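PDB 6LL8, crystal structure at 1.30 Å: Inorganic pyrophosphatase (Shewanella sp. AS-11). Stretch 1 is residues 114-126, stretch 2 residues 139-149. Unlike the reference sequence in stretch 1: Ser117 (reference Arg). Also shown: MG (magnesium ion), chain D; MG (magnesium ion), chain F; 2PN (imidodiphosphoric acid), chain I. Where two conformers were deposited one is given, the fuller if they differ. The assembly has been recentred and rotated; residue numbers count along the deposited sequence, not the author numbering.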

# COMPACT_ATOMS: atom_id res chain seq x y z
N VAL A 114 -5.99 2.95 -11.23
CA VAL A 114 -6.62 4.04 -10.49
C VAL A 114 -5.85 4.28 -9.20
O VAL A 114 -4.85 3.63 -8.87
CB VAL A 114 -8.11 3.76 -10.27
CG1 VAL A 114 -8.83 3.72 -11.62
CG2 VAL A 114 -8.34 2.50 -9.43
N GLY A 115 -6.35 5.23 -8.43
CA GLY A 115 -5.66 5.65 -7.20
C GLY A 115 -5.75 4.72 -6.03
O GLY A 115 -4.92 4.85 -5.15
N CYS A 116 -6.71 3.81 -5.98
CA CYS A 116 -6.92 3.00 -4.77
C CYS A 116 -7.63 1.70 -5.11
O CYS A 116 -8.58 1.72 -5.90
CB CYS A 116 -7.69 3.82 -3.76
SG CYS A 116 -7.91 3.00 -2.18
N SER A 117 -7.25 0.59 -4.47
CA SER A 117 -7.99 -0.66 -4.68
C SER A 117 -9.44 -0.49 -4.29
O SER A 117 -10.33 -1.11 -4.90
CB SER A 117 -7.40 -1.80 -3.87
OG SER A 117 -6.07 -2.10 -4.21
N ASN A 118 -9.73 0.29 -3.27
CA ASN A 118 -11.12 0.47 -2.79
C ASN A 118 -11.96 1.21 -3.82
O ASN A 118 -13.19 1.03 -3.78
CB ASN A 118 -11.18 1.12 -1.41
CG ASN A 118 -11.02 0.12 -0.28
OD1 ASN A 118 -12.02 -0.47 0.13
ND2 ASN A 118 -9.79 -0.17 0.15
N THR A 119 -11.37 1.98 -4.72
CA THR A 119 -12.13 2.56 -5.86
C THR A 119 -12.67 1.42 -6.72
O THR A 119 -13.83 1.47 -7.19
CB THR A 119 -11.27 3.54 -6.62
OG1 THR A 119 -10.90 4.57 -5.69
CG2 THR A 119 -11.95 4.13 -7.83
N VAL A 120 -11.83 0.43 -6.97
CA VAL A 120 -12.25 -0.74 -7.78
C VAL A 120 -13.28 -1.56 -6.98
O VAL A 120 -14.26 -2.04 -7.55
CB VAL A 120 -11.04 -1.59 -8.18
CG1 VAL A 120 -11.50 -2.68 -9.15
CG2 VAL A 120 -9.95 -0.75 -8.81
N ILE A 121 -13.10 -1.75 -5.68
CA ILE A 121 -14.10 -2.49 -4.90
C ILE A 121 -15.44 -1.75 -4.96
O ILE A 121 -16.46 -2.41 -5.06
CB ILE A 121 -13.58 -2.71 -3.47
CG1 ILE A 121 -12.33 -3.59 -3.49
CG2 ILE A 121 -14.66 -3.31 -2.60
CD1 ILE A 121 -11.59 -3.68 -2.18
N LYS A 122 -15.45 -0.43 -4.96
CA LYS A 122 -16.74 0.29 -5.10
C LYS A 122 -17.36 -0.07 -6.44
O LYS A 122 -18.58 -0.27 -6.51
CB LYS A 122 -16.50 1.79 -4.91
CG LYS A 122 -17.73 2.58 -4.55
CD LYS A 122 -18.61 2.94 -5.62
CE LYS A 122 -19.75 3.82 -5.07
NZ LYS A 122 -20.58 4.20 -6.20
N MET A 123 -16.57 -0.16 -7.49
CA MET A 123 -17.09 -0.58 -8.82
C MET A 123 -17.70 -1.98 -8.72
O MET A 123 -18.70 -2.25 -9.40
CB MET A 123 -15.99 -0.62 -9.88
CG MET A 123 -15.46 0.73 -10.25
SD MET A 123 -13.98 0.49 -11.28
CE MET A 123 -13.44 2.18 -11.51
N MET A 124 -17.13 -2.84 -7.89
CA MET A 124 -17.72 -4.19 -7.70
C MET A 124 -19.07 -4.10 -7.00
O MET A 124 -20.04 -4.77 -7.42
CB MET A 124 -16.74 -5.06 -6.94
CG MET A 124 -15.43 -5.26 -7.63
SD MET A 124 -14.18 -6.16 -6.68
CE MET A 124 -14.84 -7.81 -6.77
N TYR A 125 -19.19 -3.29 -5.97
CA TYR A 125 -20.50 -3.10 -5.32
C TYR A 125 -21.51 -2.61 -6.36
O TYR A 125 -22.66 -3.08 -6.36
CB TYR A 125 -20.46 -2.09 -4.18
CG TYR A 125 -19.99 -2.64 -2.86
CD1 TYR A 125 -18.65 -2.68 -2.50
CD2 TYR A 125 -20.92 -2.97 -1.90
CE1 TYR A 125 -18.26 -3.14 -1.25
CE2 TYR A 125 -20.55 -3.43 -0.66
CZ TYR A 125 -19.21 -3.50 -0.31
OH TYR A 125 -18.86 -3.93 0.95
N ASP A 126 -21.12 -1.67 -7.21
CA ASP A 126 -22.02 -1.12 -8.24
C ASP A 126 -22.44 -2.24 -9.19
O ASP A 126 -23.63 -2.32 -9.57
CB ASP A 126 -21.37 -0.01 -9.06
CG ASP A 126 -21.05 1.27 -8.32
OD1 ASP A 126 -21.61 1.51 -7.29
OD2 ASP A 126 -20.23 2.06 -8.88
N ILE A 139 -14.78 3.59 5.83
CA ILE A 139 -13.40 3.06 5.78
C ILE A 139 -12.94 3.03 4.32
O ILE A 139 -11.74 3.24 4.06
CB ILE A 139 -13.23 1.73 6.52
CG1 ILE A 139 -13.95 0.55 5.86
CG2 ILE A 139 -13.62 1.90 7.98
CD1 ILE A 139 -13.63 -0.78 6.50
N MET A 140 -13.81 2.75 3.36
CA MET A 140 -13.43 2.78 1.95
C MET A 140 -13.00 4.19 1.54
O MET A 140 -11.99 4.39 0.87
CB MET A 140 -14.58 2.30 1.08
CG MET A 140 -14.92 0.81 1.23
SD MET A 140 -16.33 0.32 0.23
CE MET A 140 -15.62 0.40 -1.41
N MET A 141 -13.79 5.17 1.98
CA MET A 141 -13.49 6.58 1.72
C MET A 141 -12.10 6.92 2.26
O MET A 141 -11.29 7.55 1.56
CB MET A 141 -14.56 7.43 2.39
CG MET A 141 -14.38 8.93 2.19
SD MET A 141 -15.14 9.93 3.48
CE MET A 141 -14.07 9.51 4.85
N CYS A 142 -11.84 6.52 3.50
CA CYS A 142 -10.53 6.82 4.12
C CYS A 142 -9.42 6.15 3.32
O CYS A 142 -8.35 6.77 3.11
CB CYS A 142 -10.48 6.36 5.56
SG CYS A 142 -11.47 7.35 6.68
N ALA A 143 -9.60 4.90 2.93
CA ALA A 143 -8.54 4.22 2.16
C ALA A 143 -8.21 4.99 0.89
O ALA A 143 -7.02 5.13 0.54
CB ALA A 143 -8.95 2.82 1.83
N ILE A 144 -9.22 5.51 0.19
CA ILE A 144 -8.97 6.20 -1.09
C ILE A 144 -8.27 7.53 -0.80
O ILE A 144 -7.36 7.91 -1.54
CB ILE A 144 -10.27 6.37 -1.89
CG1 ILE A 144 -10.95 5.03 -2.18
CG2 ILE A 144 -9.97 7.13 -3.18
CD1 ILE A 144 -12.38 5.15 -2.58
N LEU A 145 -8.71 8.25 0.22
CA LEU A 145 -8.03 9.50 0.62
C LEU A 145 -6.57 9.24 0.96
O LEU A 145 -5.70 10.07 0.68
CB LEU A 145 -8.77 10.12 1.80
CG LEU A 145 -10.10 10.77 1.46
CD1 LEU A 145 -10.88 10.96 2.75
CD2 LEU A 145 -9.92 12.08 0.73
N SER A 146 -6.26 8.11 1.58
CA SER A 146 -4.88 7.76 1.96
C SER A 146 -4.08 7.44 0.70
O SER A 146 -3.00 8.03 0.49
CB SER A 146 -4.88 6.61 2.93
OG SER A 146 -3.57 6.42 3.39
N ASP A 147 -4.55 6.50 -0.09
CA ASP A 147 -3.78 6.08 -1.28
C ASP A 147 -3.58 7.22 -2.27
O ASP A 147 -2.53 7.28 -2.90
CB ASP A 147 -4.48 4.94 -1.99
CG ASP A 147 -3.96 3.58 -1.59
OD1 ASP A 147 -3.54 3.45 -0.45
OD2 ASP A 147 -4.08 2.60 -2.39
N THR A 148 -4.54 8.12 -2.40
CA THR A 148 -4.42 9.23 -3.33
C THR A 148 -3.76 10.45 -2.70
O THR A 148 -3.61 11.46 -3.39
CB THR A 148 -5.75 9.63 -3.93
OG1 THR A 148 -6.59 10.22 -2.95
CG2 THR A 148 -6.44 8.51 -4.67
N VAL A 149 -3.39 10.37 -1.44
CA VAL A 149 -2.76 11.52 -0.75
C VAL A 149 -3.69 12.73 -0.87
O VAL A 149 -3.30 13.83 -1.31
CB VAL A 149 -1.31 11.79 -1.18
CG1 VAL A 149 -0.65 12.79 -0.22
CG2 VAL A 149 -0.51 10.50 -1.24
MG MG D . -3.41 0.58 -2.62
MG MG F . -1.83 2.30 0.31
P1 2PN I . -0.29 1.09 -2.27
O1 2PN I . -0.21 -0.27 -1.57
O2 2PN I . -0.21 2.24 -1.29
O3 2PN I . -1.52 1.18 -3.15
N1 2PN I . 1.01 1.19 -3.27
P2 2PN I . 2.41 2.07 -3.28
O4 2PN I . 3.51 1.03 -3.45
O5 2PN I . 2.53 2.78 -1.95
O6 2PN I . 2.34 3.02 -4.45
O HOH W 1 -2.21 5.06 -5.52
O HOH W 2 -0.23 3.92 1.00
O HOH W 3 -3.39 2.66 2.11

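Helix 117-126 and helix 139-147 run roughly antiparallel, their N-to-C directions 142° apart and their axes 8.9 Å apart at closest approach. No direct hydrogen bond crosses between them; the contacts are mostly packing. Gly115 leads in; a side chain here would clash, because an ideal CB would lie 2.6 Å from Thr148 CG2. Water 1 lies 2.7 Å from Gly115 O and, at a weaker 3.4 Å, from Asp147 O, so it can link the two stretches.

Cys116 SG caps the helix by accepting a weak bond from Asn118 N (3.4 Å), while the same large, polarizable sulfur, on a short side chain, lies 3.7 Å from Ile144 CG1 and 4.1 Å from Ala143 CB. Asp147 packs its CB 3.8 Å from Cys116 CB; Asp147 OD2 binds the chain D magnesium at 2.1 Å and Asp147 OD1 the chain F magnesium at 2.2 Å.

Asn118 ND2 fits 3.5 Å from the CB of small Ala143, but Asn118 OD1 is buried without a polar partner, 3.4 Å from Met140 CG. Thr119 OG1, hydrogen-bonded elsewhere in the structure, can lie 3.5 Å from apolar Ile144 CD1 without going unsatisfied.

The flexible Met140 side chain enters a hole formed by Asn118, Ile121, Lys122 and Tyr125. Met140 CE lies 4.0 Å from Ile121 CG2. Lys122 contributes its aliphatic base, while Lys122 NZ leads away to a salt bridge with Asp126 OD1 (3.1 Å). Tyr125 receives Met140 SD obliquely, 5.0 Å from the ring centroid.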